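Local structure of protein InvG (Salmonella enterica subsp. enterica serovar Typhimurium, 4G08) at residues 89-94 / 135-140; 101-106 / 145-150; 71-74 / 79-82. The protein forms the secretin ring with an apparent central pore in the outer membrane of the Salmonella SPI-1 injectisome, this chain being part of its periplasmic region. All blocks are in the same frame, centred on the assembly; numbering follows the deposited sequence. Where two conformers were deposited one is given.

Interaction 1. Residues 89-94 / 135-140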
ATOM      1  N   ARG A  89       1.206   2.466  -8.788  1.00 17.08           N
ATOM      2  CA  ARG A  89       1.554   1.514  -9.834  1.00 22.04           C
ATOM      3  C   ARG A  89       0.317   0.771 -10.300  1.00 23.95           C
ATOM      4  O   ARG A  89      -0.472   0.282  -9.491  1.00 18.07           O
ATOM      5  CB  ARG A  89       2.616   0.515  -9.361  1.00 25.24           C
ATOM      6  CG  ARG A  89       2.910  -0.569 -10.398  1.00 28.83           C
ATOM      7  CD  ARG A  89       4.321  -1.153 -10.367  1.00 43.64           C
ATOM      8  NE  ARG A  89       4.537  -2.033 -11.538  1.00 45.64           N
ATOM      9  CZ  ARG A  89       4.913  -3.321 -11.450  1.00 50.96           C
ATOM     10  NH1 ARG A  89       5.492  -3.781 -10.351  1.00 46.30           N
ATOM     11  NH2 ARG A  89       4.799  -4.119 -12.507  1.00 49.16           N
ATOM     12  N   ASN A  90       0.068   0.825 -11.602  1.00 23.30           N
ATOM     13  CA  ASN A  90      -1.031   0.084 -12.186  1.00 21.02           C
ATOM     14  C   ASN A  90      -0.508  -1.109 -12.962  1.00 24.57           C
ATOM     15  O   ASN A  90       0.241  -0.954 -13.925  1.00 25.72           O
ATOM     16  CB  ASN A  90      -1.838   0.982 -13.115  1.00 22.59           C
ATOM     17  CG  ASN A  90      -2.474   2.145 -12.390  1.00 31.15           C
ATOM     18  OD1 ASN A  90      -3.475   1.989 -11.697  1.00 27.25           O
ATOM     19  ND2 ASN A  90      -1.865   3.312 -12.506  1.00 33.28           N
ATOM     20  N   ALA A  91      -0.828  -2.300 -12.482  1.00 19.27           N
ATOM     21  CA  ALA A  91      -0.242  -3.501 -13.031  1.00 22.63           C
ATOM     22  C   ALA A  91      -1.292  -4.433 -13.581  1.00 20.74           C
ATOM     23  O   ALA A  91      -2.439  -4.442 -13.135  1.00 22.55           O
ATOM     24  CB  ALA A  91       0.572  -4.207 -11.973  1.00 29.83           C
ATOM     25  N   VAL A  92      -0.910  -5.142 -14.629  1.00 22.58           N
ATOM     26  CA  VAL A  92      -1.641  -6.296 -15.089  1.00 18.68           C
ATOM     27  C   VAL A  92      -0.737  -7.502 -14.919  1.00 17.45           C
ATOM     28  O   VAL A  92       0.478  -7.398 -15.094  1.00 22.88           O
ATOM     29  CB  VAL A  92      -1.967  -6.164 -16.575  1.00 26.88           C
ATOM     30  CG1 VAL A  92      -0.685  -6.214 -17.389  1.00 25.89           C
ATOM     31  CG2 VAL A  92      -2.937  -7.252 -16.999  1.00 27.54           C
ATOM     32  N   VAL A  93      -1.294  -8.551 -14.333  1.00 18.78           N
ATOM     33  CA  VAL A  93      -0.500  -9.649 -13.814  1.00 18.52           C
ATOM     34  C   VAL A  93      -1.093 -10.946 -14.317  1.00 19.65           C
ATOM     35  O   VAL A  93      -2.312 -11.112 -14.339  1.00 20.39           O
ATOM     36  CB  VAL A  93      -0.520  -9.676 -12.280  1.00 17.43           C
ATOM     37  CG1 VAL A  93       0.461 -10.700 -11.751  1.00 17.45           C
ATOM     38  CG2 VAL A  93      -0.194  -8.304 -11.727  1.00 23.85           C
ATOM     39  N   SER A  94      -0.229 -11.806 -14.839  1.00 18.17           N
ATOM     40  CA  SER A  94      -0.649 -13.121 -15.294  1.00 18.94           C
ATOM     41  C   SER A  94      -0.904 -14.019 -14.108  1.00 21.63           C
ATOM     42  O   SER A  94      -0.172 -14.000 -13.118  1.00 19.20           O
ATOM     43  CB  SER A  94       0.405 -13.756 -16.203  1.00 20.96           C
ATOM     44  OG  SER A  94       0.533 -13.031 -17.414  1.00 31.00           O
ATOM     45  N   VAL A 135       5.526  -0.620  -3.586  1.00 16.41           N
ATOM     46  CA  VAL A 135       6.026  -1.712  -2.777  1.00 15.46           C
ATOM     47  C   VAL A 135       5.005  -2.853  -2.666  1.00 17.41           C
ATOM     48  O   VAL A 135       5.375  -4.029  -2.636  1.00 17.37           O
ATOM     49  CB  VAL A 135       6.390  -1.232  -1.379  1.00 19.07           C
ATOM     50  CG1 VAL A 135       5.144  -0.735  -0.679  1.00 19.91           C
ATOM     51  CG2 VAL A 135       7.037  -2.359  -0.606  1.00 24.96           C
ATOM     52  N   TYR A 136       3.723  -2.509  -2.652  1.00 13.95           N
ATOM     53  CA  TYR A 136       2.654  -3.512  -2.599  1.00 15.74           C
ATOM     54  C   TYR A 136       2.520  -4.274  -3.915  1.00 12.69           C
ATOM     55  O   TYR A 136       2.464  -5.507  -3.936  1.00 14.52           O
ATOM     56  CB  TYR A 136       1.331  -2.833  -2.256  1.00 14.24           C
ATOM     57  CG  TYR A 136       0.152  -3.762  -2.230  1.00 12.73           C
ATOM     58  CD1 TYR A 136       0.021  -4.725  -1.246  1.00 17.98           C
ATOM     59  CD2 TYR A 136      -0.889  -3.586  -3.117  1.00 16.59           C
ATOM     60  CE1 TYR A 136      -1.067  -5.566  -1.224  1.00 19.16           C
ATOM     61  CE2 TYR A 136      -1.992  -4.390  -3.081  1.00 14.28           C
ATOM     62  CZ  TYR A 136      -2.071  -5.383  -2.143  1.00 17.40           C
ATOM     63  OH  TYR A 136      -3.230  -6.118  -2.070  1.00 23.83           O
ATOM     64  N   VAL A 137       2.430  -3.530  -5.003  1.00 11.83           N
ATOM     65  CA  VAL A 137       2.208  -4.121  -6.307  1.00 14.63           C
ATOM     66  C   VAL A 137       3.368  -5.031  -6.680  1.00 16.23           C
ATOM     67  O   VAL A 137       3.168  -6.134  -7.183  1.00 12.88           O
ATOM     68  CB  VAL A 137       2.044  -3.033  -7.375  1.00 17.34           C
ATOM     69  CG1 VAL A 137       2.011  -3.655  -8.757  1.00 21.40           C
ATOM     70  CG2 VAL A 137       0.771  -2.245  -7.119  1.00 16.86           C
ATOM     71  N   ASP A 138       4.573  -4.632  -6.298  1.00 13.75           N
ATOM     72  CA  ASP A 138       5.751  -5.444  -6.569  1.00 15.13           C
ATOM     73  C   ASP A 138       5.639  -6.792  -5.870  1.00 16.60           C
ATOM     74  O   ASP A 138       5.957  -7.835  -6.438  1.00 13.25           O
ATOM     75  CB  ASP A 138       7.008  -4.731  -6.086  1.00 15.03           C
ATOM     76  CG  ASP A 138       7.399  -3.572  -6.974  1.00 33.84           C
ATOM     77  OD1 ASP A 138       6.814  -3.429  -8.068  1.00 30.39           O
ATOM     78  OD2 ASP A 138       8.359  -2.858  -6.619  1.00 34.93           O
ATOM     79  N   MET A 139       5.172  -6.764  -4.633  1.00 13.16           N
ATOM     80  CA  MET A 139       4.900  -7.980  -3.899  1.00 15.23           C
ATOM     81  C   MET A 139       3.845  -8.814  -4.608  1.00 16.72           C
ATOM     82  O   MET A 139       3.993 -10.025  -4.741  1.00 11.79           O
ATOM     83  CB  MET A 139       4.434  -7.627  -2.493  1.00 16.22           C
ATOM     84  CG  MET A 139       4.272  -8.813  -1.565  1.00 19.64           C
ATOM     85  SD  MET A 139       2.615  -9.504  -1.609  1.00 19.53           S
ATOM     86  CE  MET A 139       1.687  -8.034  -1.217  1.00 19.71           C
ATOM     87  N   VAL A 140       2.781  -8.182  -5.086  1.00 13.62           N
ATOM     88  CA  VAL A 140       1.693  -8.960  -5.664  1.00  8.35           C
ATOM     89  C   VAL A 140       2.154  -9.647  -6.938  1.00 11.38           C
ATOM     90  O   VAL A 140       1.888 -10.826  -7.162  1.00 13.62           O
ATOM     91  CB  VAL A 140       0.466  -8.099  -5.975  1.00 11.58           C
ATOM     92  CG1 VAL A 140      -0.513  -8.905  -6.800  1.00 13.52           C
ATOM     93  CG2 VAL A 140      -0.189  -7.631  -4.690  1.00 11.86           C
TER

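Interaction 2. Residues 101-106 / 145-150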
ATOM      1  N   ASN A 101      -9.297 -16.843  -6.771  1.00 26.67           N
ATOM      2  CA  ASN A 101      -9.730 -16.979  -5.405  1.00 29.04           C
ATOM      3  C   ASN A 101      -8.700 -17.634  -4.497  1.00 21.50           C
ATOM      4  O   ASN A 101      -8.504 -17.197  -3.405  1.00 24.04           O
ATOM      5  CB  ASN A 101     -11.109 -17.645  -5.307  1.00 33.18           C
ATOM      6  CG  ASN A 101     -11.781 -17.393  -3.988  1.00 32.97           C
ATOM      7  OD1 ASN A 101     -12.308 -16.330  -3.753  1.00 41.41           O
ATOM      8  ND2 ASN A 101     -11.725 -18.355  -3.114  1.00 42.48           N
ATOM      9  N   GLU A 102      -8.027 -18.651  -4.984  1.00 24.88           N
ATOM     10  CA  GLU A 102      -6.932 -19.303  -4.263  1.00 27.30           C
ATOM     11  C   GLU A 102      -5.785 -18.326  -4.020  1.00 25.16           C
ATOM     12  O   GLU A 102      -5.169 -18.334  -2.958  1.00 22.55           O
ATOM     13  CB  GLU A 102      -6.439 -20.493  -5.098  1.00 30.44           C
ATOM     14  CG  GLU A 102      -5.437 -21.435  -4.443  1.00 41.31           C
ATOM     15  CD  GLU A 102      -4.932 -22.500  -5.413  1.00 50.45           C
ATOM     16  OE1 GLU A 102      -5.473 -22.592  -6.542  1.00 45.18           O
ATOM     17  OE2 GLU A 102      -3.953 -23.201  -5.073  1.00 51.30           O
ATOM     18  N   PHE A 103      -5.464 -17.530  -5.030  1.00 21.97           N
ATOM     19  CA  PHE A 103      -4.371 -16.574  -4.921  1.00 15.55           C
ATOM     20  C   PHE A 103      -4.688 -15.441  -3.946  1.00 17.25           C
ATOM     21  O   PHE A 103      -3.904 -15.145  -3.046  1.00 19.43           O
ATOM     22  CB  PHE A 103      -4.046 -16.004  -6.292  1.00 18.60           C
ATOM     23  CG  PHE A 103      -2.911 -15.043  -6.280  1.00 18.44           C
ATOM     24  CD1 PHE A 103      -1.656 -15.456  -5.886  1.00 17.55           C
ATOM     25  CD2 PHE A 103      -3.125 -13.707  -6.537  1.00 16.57           C
ATOM     26  CE1 PHE A 103      -0.609 -14.569  -5.841  1.00 16.00           C
ATOM     27  CE2 PHE A 103      -2.096 -12.804  -6.446  1.00 16.21           C
ATOM     28  CZ  PHE A 103      -0.834 -13.236  -6.102  1.00 14.65           C
ATOM     29  N   ASN A 104      -5.915 -14.944  -4.022  1.00 18.61           N
ATOM     30  CA  ASN A 104      -6.413 -13.959  -3.077  1.00 19.81           C
ATOM     31  C   ASN A 104      -6.283 -14.444  -1.648  1.00 20.56           C
ATOM     32  O   ASN A 104      -5.780 -13.731  -0.781  1.00 22.28           O
ATOM     33  CB  ASN A 104      -7.884 -13.698  -3.350  1.00 23.93           C
ATOM     34  CG  ASN A 104      -8.121 -12.376  -4.028  1.00 29.30           C
ATOM     35  OD1 ASN A 104      -7.774 -11.318  -3.502  1.00 34.29           O
ATOM     36  ND2 ASN A 104      -8.818 -12.421  -5.150  1.00 37.19           N
ATOM     37  N   ASN A 105      -6.829 -15.622  -1.382  1.00 23.27           N
ATOM     38  CA  ASN A 105      -6.767 -16.175  -0.040  1.00 24.14           C
ATOM     39  C   ASN A 105      -5.342 -16.336   0.425  1.00 21.52           C
ATOM     40  O   ASN A 105      -5.028 -16.097   1.588  1.00 26.46           O
ATOM     41  CB  ASN A 105      -7.465 -17.516   0.011  1.00 23.85           C
ATOM     42  CG  ASN A 105      -8.955 -17.385  -0.127  1.00 29.98           C
ATOM     43  OD1 ASN A 105      -9.505 -16.292  -0.001  1.00 33.58           O
ATOM     44  ND2 ASN A 105      -9.612 -18.482  -0.465  1.00 35.59           N
ATOM     45  N   PHE A 106      -4.464 -16.685  -0.499  1.00 21.53           N
ATOM     46  CA  PHE A 106      -3.076 -16.857  -0.159  1.00 21.85           C
ATOM     47  C   PHE A 106      -2.479 -15.537   0.321  1.00 24.09           C
ATOM     48  O   PHE A 106      -1.792 -15.492   1.342  1.00 24.54           O
ATOM     49  CB  PHE A 106      -2.318 -17.377  -1.368  1.00 22.16           C
ATOM     50  CG  PHE A 106      -0.843 -17.380  -1.192  1.00 21.45           C
ATOM     51  CD1 PHE A 106      -0.241 -18.280  -0.332  1.00 29.32           C
ATOM     52  CD2 PHE A 106      -0.074 -16.407  -1.779  1.00 25.21           C
ATOM     53  CE1 PHE A 106       1.122 -18.276  -0.150  1.00 32.05           C
ATOM     54  CE2 PHE A 106       1.287 -16.375  -1.578  1.00 33.44           C
ATOM     55  CZ  PHE A 106       1.887 -17.310  -0.762  1.00 32.37           C
ATOM     56  N   THR A 145       3.836 -14.504  -9.726  1.00 15.62           N
ATOM     57  CA  THR A 145       4.809 -15.156 -10.593  1.00 19.53           C
ATOM     58  C   THR A 145       5.348 -16.438  -9.979  1.00 19.07           C
ATOM     59  O   THR A 145       5.394 -17.476 -10.642  1.00 19.42           O
ATOM     60  CB  THR A 145       5.976 -14.222 -10.941  1.00 18.42           C
ATOM     61  OG1 THR A 145       5.464 -13.006 -11.501  1.00 28.57           O
ATOM     62  CG2 THR A 145       6.887 -14.885 -11.949  1.00 30.59           C
ATOM     63  N   MET A 146       5.653 -16.395  -8.687  1.00 18.73           N
ATOM     64  CA  MET A 146       6.098 -17.582  -7.979  0.81 22.27           C
ATOM     65  C   MET A 146       4.998 -18.634  -7.978  1.00 27.57           C
ATOM     66  O   MET A 146       5.256 -19.805  -8.258  1.00 19.18           O
ATOM     67  CB  MET A 146       6.504 -17.242  -6.545  0.81 21.34           C
ATOM     68  CG  MET A 146       7.823 -16.490  -6.427  0.81 27.85           C
ATOM     69  SD  MET A 146       9.187 -17.135  -7.429  0.81 36.63           S
ATOM     70  CE  MET A 146       8.969 -18.910  -7.285  0.81 27.17           C
ATOM     71  N   MET A 147       3.784 -18.233  -7.618  1.00 17.45           N
ATOM     72  CA  MET A 147       2.707 -19.199  -7.507  1.00 16.39           C
ATOM     73  C   MET A 147       2.319 -19.824  -8.844  1.00 17.06           C
ATOM     74  O   MET A 147       1.941 -20.995  -8.892  1.00 18.62           O
ATOM     75  CB  MET A 147       1.483 -18.584  -6.847  1.00 19.20           C
ATOM     76  CG  MET A 147       0.478 -19.645  -6.451  1.00 28.36           C
ATOM     77  SD  MET A 147      -0.810 -19.108  -5.311  1.00 32.56           S
ATOM     78  CE  MET A 147       0.162 -18.864  -3.831  1.00 28.39           C
ATOM     79  N   ASP A 148       2.324 -19.038  -9.911  1.00 15.55           N
ATOM     80  CA  ASP A 148       1.945 -19.570 -11.209  1.00 20.39           C
ATOM     81  C   ASP A 148       2.938 -20.624 -11.670  1.00 23.38           C
ATOM     82  O   ASP A 148       2.558 -21.695 -12.142  1.00 21.16           O
ATOM     83  CB  ASP A 148       1.854 -18.451 -12.238  1.00 21.08           C
ATOM     84  CG  ASP A 148       0.570 -18.497 -13.018  1.00 22.95           C
ATOM     85  OD1 ASP A 148      -0.363 -19.199 -12.573  1.00 22.61           O
ATOM     86  OD2 ASP A 148       0.513 -17.890 -14.109  1.00 26.01           O
ATOM     87  N   LYS A 149       4.218 -20.342 -11.495  1.00 17.57           N
ATOM     88  CA  LYS A 149       5.226 -21.300 -11.890  1.00 22.04           C
ATOM     89  C   LYS A 149       5.102 -22.602 -11.121  1.00 19.25           C
ATOM     90  O   LYS A 149       5.245 -23.683 -11.687  1.00 25.39           O
ATOM     91  CB  LYS A 149       6.612 -20.733 -11.692  1.00 25.13           C
ATOM     92  CG  LYS A 149       7.659 -21.705 -12.173  1.00 30.36           C
ATOM     93  CD  LYS A 149       9.042 -21.140 -11.976  1.00 40.85           C
ATOM     94  CE  LYS A 149       9.255 -19.961 -12.903  1.00 47.86           C
ATOM     95  NZ  LYS A 149       9.232 -20.388 -14.328  1.00 45.04           N
ATOM     96  N   GLN A 150       4.957 -22.482  -9.807  1.00 18.10           N
ATOM     97  CA  GLN A 150       4.966 -23.690  -9.008  0.56 20.93           C
ATOM     98  C   GLN A 150       3.748 -24.582  -9.332  1.00 22.91           C
ATOM     99  O   GLN A 150       3.681 -25.718  -8.861  1.00 24.70           O
ATOM    100  CB  GLN A 150       5.095 -23.376  -7.515  0.56 24.07           C
ATOM    101  CG  GLN A 150       6.478 -22.876  -7.080  0.56 24.67           C
ATOM    102  CD  GLN A 150       7.630 -23.426  -7.924  0.56 23.62           C
ATOM    103  OE1 GLN A 150       8.629 -22.704  -8.117  0.56 22.72           O
ATOM    104  NE2 GLN A 150       7.729 -24.753  -7.982  0.56 23.48           N
TER

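Interaction 3. Residues 71-74 / 79-82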
ATOM      1  N   LEU A  71      -2.865  10.688  -1.164  1.00 14.55           N
ATOM      2  CA  LEU A  71      -1.773   9.783  -0.828  1.00 16.93           C
ATOM      3  C   LEU A  71      -2.216   8.331  -0.975  1.00 14.77           C
ATOM      4  O   LEU A  71      -3.402   8.007  -0.848  1.00 16.15           O
ATOM      5  CB  LEU A  71      -1.320  10.012   0.617  1.00 14.94           C
ATOM      6  CG  LEU A  71      -0.980  11.433   1.049  1.00 16.85           C
ATOM      7  CD1 LEU A  71      -0.544  11.457   2.505  1.00 19.86           C
ATOM      8  CD2 LEU A  71       0.108  11.993   0.160  1.00 18.87           C
ATOM      9  N   ILE A  72      -1.234   7.443  -1.033  1.00 12.32           N
ATOM     10  CA  ILE A  72      -1.481   6.028  -0.854  1.00 12.21           C
ATOM     11  C   ILE A  72      -0.406   5.459   0.063  1.00 17.07           C
ATOM     12  O   ILE A  72       0.705   5.981   0.117  1.00 13.92           O
ATOM     13  CB  ILE A  72      -1.452   5.300  -2.210  1.00 20.00           C
ATOM     14  CG1 ILE A  72      -0.117   5.549  -2.912  1.00 16.59           C
ATOM     15  CG2 ILE A  72      -2.567   5.817  -3.100  1.00 18.00           C
ATOM     16  CD1 ILE A  72      -0.023   4.978  -4.313  1.00 16.16           C
ATOM     17  N   TRP A  73      -0.784   4.489   0.882  1.00 17.42           N
ATOM     18  CA  TRP A  73       0.129   3.966   1.886  1.00 15.98           C
ATOM     19  C   TRP A  73      -0.006   2.469   2.069  1.00 16.25           C
ATOM     20  O   TRP A  73      -1.001   1.864   1.677  1.00 15.20           O
ATOM     21  CB  TRP A  73      -0.076   4.671   3.220  1.00 15.57           C
ATOM     22  CG  TRP A  73      -1.365   4.373   3.841  1.00 16.17           C
ATOM     23  CD1 TRP A  73      -2.579   4.844   3.464  1.00 20.21           C
ATOM     24  CD2 TRP A  73      -1.586   3.549   4.984  1.00 19.08           C
ATOM     25  NE1 TRP A  73      -3.554   4.342   4.282  1.00 26.40           N
ATOM     26  CE2 TRP A  73      -2.966   3.569   5.246  1.00 25.82           C
ATOM     27  CE3 TRP A  73      -0.746   2.821   5.829  1.00 25.67           C
ATOM     28  CZ2 TRP A  73      -3.526   2.901   6.328  1.00 28.40           C
ATOM     29  CZ3 TRP A  73      -1.308   2.126   6.880  1.00 32.89           C
ATOM     30  CH2 TRP A  73      -2.683   2.181   7.128  1.00 36.63           C
ATOM     31  N   TYR A  74       1.057   1.877   2.600  1.00 17.57           N
ATOM     32  CA  TYR A  74       1.123   0.448   2.828  1.00 14.23           C
ATOM     33  C   TYR A  74       1.933   0.189   4.091  1.00 15.00           C
ATOM     34  O   TYR A  74       2.959   0.822   4.314  1.00 16.38           O
ATOM     35  CB  TYR A  74       1.789  -0.228   1.630  1.00 16.02           C
ATOM     36  CG  TYR A  74       1.810  -1.726   1.707  1.00 14.33           C
ATOM     37  CD1 TYR A  74       0.636  -2.448   1.837  1.00 13.63           C
ATOM     38  CD2 TYR A  74       3.008  -2.417   1.729  1.00 17.26           C
ATOM     39  CE1 TYR A  74       0.652  -3.822   1.903  1.00 19.28           C
ATOM     40  CE2 TYR A  74       3.037  -3.791   1.821  1.00 20.91           C
ATOM     41  CZ  TYR A  74       1.859  -4.484   1.951  1.00 24.83           C
ATOM     42  OH  TYR A  74       1.890  -5.847   2.138  1.00 25.79           O
ATOM     43  N   ALA A  79       7.386  -1.752   8.300  1.00 13.72           N
ATOM     44  CA  ALA A  79       7.560  -0.347   7.970  1.00 15.50           C
ATOM     45  C   ALA A  79       6.337   0.179   7.242  1.00 16.32           C
ATOM     46  O   ALA A  79       5.594  -0.586   6.631  1.00 13.96           O
ATOM     47  CB  ALA A  79       8.796  -0.164   7.107  1.00 18.79           C
ATOM     48  N   ILE A  80       6.117   1.484   7.344  1.00 11.47           N
ATOM     49  CA  ILE A  80       4.998   2.133   6.673  1.00 11.87           C
ATOM     50  C   ILE A  80       5.512   2.965   5.504  1.00 15.74           C
ATOM     51  O   ILE A  80       6.443   3.758   5.657  1.00 13.92           O
ATOM     52  CB  ILE A  80       4.216   3.043   7.637  1.00 13.05           C
ATOM     53  CG1 ILE A  80       3.609   2.211   8.768  1.00 19.61           C
ATOM     54  CG2 ILE A  80       3.127   3.802   6.894  1.00 15.52           C
ATOM     55  CD1 ILE A  80       2.908   3.034   9.826  1.00 20.70           C
ATOM     56  N   TYR A  81       4.942   2.754   4.330  1.00 13.39           N
ATOM     57  CA  TYR A  81       5.349   3.457   3.124  1.00 11.10           C
ATOM     58  C   TYR A  81       4.241   4.392   2.698  1.00 13.35           C
ATOM     59  O   TYR A  81       3.133   4.022   2.600  1.00 13.48           O
ATOM     60  CB  TYR A  81       5.673   2.486   1.977  1.00 12.69           C
ATOM     61  CG  TYR A  81       6.704   1.448   2.299  1.00 18.56           C
ATOM     62  CD1 TYR A  81       6.379   0.360   3.064  1.00 17.59           C
ATOM     63  CD2 TYR A  81       7.978   1.525   1.817  1.00 23.43           C
ATOM     64  CE1 TYR A  81       7.271  -0.565   3.363  1.00 25.05           C
ATOM     65  CE2 TYR A  81       8.884   0.569   2.127  1.00 22.56           C
ATOM     66  CZ  TYR A  81       8.521  -0.470   2.901  1.00 26.06           C
ATOM     67  OH  TYR A  81       9.386  -1.476   3.234  1.00 42.60           O
ATOM     68  N   ILE A  82       4.608   5.617   2.426  1.00 10.37           N
ATOM     69  CA  ILE A  82       3.672   6.645   1.995  1.00  8.93           C
ATOM     70  C   ILE A  82       4.112   7.240   0.662  1.00  9.65           C
ATOM     71  O   ILE A  82       5.275   7.598   0.476  1.00 12.95           O
ATOM     72  CB  ILE A  82       3.552   7.765   3.044  1.00 11.50           C
ATOM     73  CG1 ILE A  82       3.008   7.194   4.357  1.00 15.78           C
ATOM     74  CG2 ILE A  82       2.641   8.875   2.536  1.00 15.42           C
ATOM     75  CD1 ILE A  82       3.265   8.070   5.559  1.00 20.78           C
TER

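Interaction 1. Residues 89-94 / 135-140
Val137 on helix 134-150 packs against Arg89 and Ala91 of strand 89-94, joining an edge strand of a three-stranded antiparallel sheet to the helix that covers it, within the type II/III secretion system short domain. The short segments run nearly parallel, their axes 14° apart and 8.7 Å at closest approach.

The apolar part centres on one methyl group. With CG1 anti to its backbone N, Val137 pushes that carbon between the two strand residues, Val137 CG1 being 3.6 Å from Ala91 CB and equally far, 3.6 Å, from Arg89 CG. The second methyl, CG2, rests near the Arg89 carbonyl oxygen. Val130 of the central strand touches Ala91 as well, and Phe128 of that strand touches Val140, which continues the helix-sheet interface.

The polar part lies at the partly exposed Arg89 and the exposed Asp138. Arg89, extended from CG to NE, passes obliquely over Val137, with CG1 over one face of the guanidinium, offset toward its rim, while the carboxylate of Asp138 arrives at the edge. The two flat groups are turned 54° against each other. The salt bridge from Arg89 NH1 to Asp138 OD1 is short at 2.7 Å, but as a hydrogen bond it is weak, with only 128° at the hydrogen.

Interaction 2. Residues 101-106 / 145-150
Met147 reaches Phe103 and Phe106 through a side chain that leaves the helix with CG anti to the backbone N (chi1 -167°), stays extended through chi2 and bends only at the last torsion, chi3 -69°. That final bend separates the roles of its two terminal atoms: the sulfur stays beside Phe103, while the methyl group turns to Phe106. Both phenylalanines also carry CG anti to the backbone N, but their rings diverge, and Met147 meets one at its edge and the other over a face.

At Phe103 the contact is a Met-aromatic one in the plane of the ring. Met147 SD lies 3.8 Å from Phe103 CD1. The distance from Met147 SD to the centroid of the Phe103 ring is 5.2 Å. A sulfur in this position faces the ring's C-H rim, where its lone pairs would probably meet the slightly positive hydrogens.

Phe106 and Met147 extend toward each other from opposite directions. CE sits over one face of the Phe106 ring in a CH-pi arrangement, and Met147 SD lies obliquely above the Phe106 ring, 4.9 Å from its centroid, so that a second Met-aromatic contact accompanies the first. The modelled approach of CE is closer than carbons can come, and its exact height above the ring is doubtful.

Between these segments Met147 alone makes the contact from helix 134-150, near the C-terminal end of that helix, with helix 100-109. Phe103 is buried: Ala143 and Ala144, earlier on the long helix, touch it, as do Leu95 and Leu119 from the loops, whereas Phe106 is exposed. Beside this packing, Asp148 uses its two carboxylate oxygens to accept hydrogen bonds from the backbone N atoms of Arg96 and Asn97, tying the long helix to the connection between strand 89-94 and helix 100-109.

Interaction 3. Residues 71-74 / 79-82
Tyr74 and Tyr81 form an antiparallel hydrogen-bonded pair, and the next pair, Trp73 with Ile82, is non-hydrogen-bonded. The bond from Tyr81 N to Tyr74 O is 2.8 Å long and almost straight at 174°; its return partner, Tyr74 N to Tyr81 O at 3.0 Å, is more bent but lies in the carbonyl plane. CA-H...O contacts supplement both, including Trp73 CA to Tyr81 O at 3.1 Å.

These strands, 71-75 and 80-84, form a beta hairpin in the N0 domain, with 80-84 central in a mixed sheet because strand 38-40 pairs with its other edge.

On the face carrying Trp73 and Ile82, the Trp73 side chain takes the crowded position, with CG between the backbone N and carbonyl carbon (chi1 68°). Its indole then lies alongside Ile80, Trp73 CE3 being 4.1 Å from Ile80 CG2. Trp73 CB meets Ile82 CG1, and Leu71 CD1 meets Ile82 CG2; helix 23-30 touches Leu71 and Ile82, and helix 58-69 touches Leu71 and Trp73. The Tyr81 side chain, on the other face with Tyr74, turns its ring edge to Tyr74 O, 3.7 Å from Tyr81 CD1. The two phenols part company: Tyr81 OH bonds to Asp76 OD2 in the turn, and Tyr74 OH to Leu112 O.

From the N terminus, interaction 3 comes first and closes a short hairpin within the N0 domain, complete before the other two begin. Strand 80-84 then leads into strand 89-94, which opens interaction 1; helix 100-109 follows and opens interaction 2. Both close on helix 134-150, first at 135-140 and then at 145-150, so these two long-range contacts cross rather than nest, and the helix ties the edge strand and the shorter helix into one domain. Interactions 1 and 3 touch across the domain boundary, where Tyr136 and Val135 pack on Tyr74. Interactions 2 and 3 stay apart, with nearest atoms about 10 Å from each other.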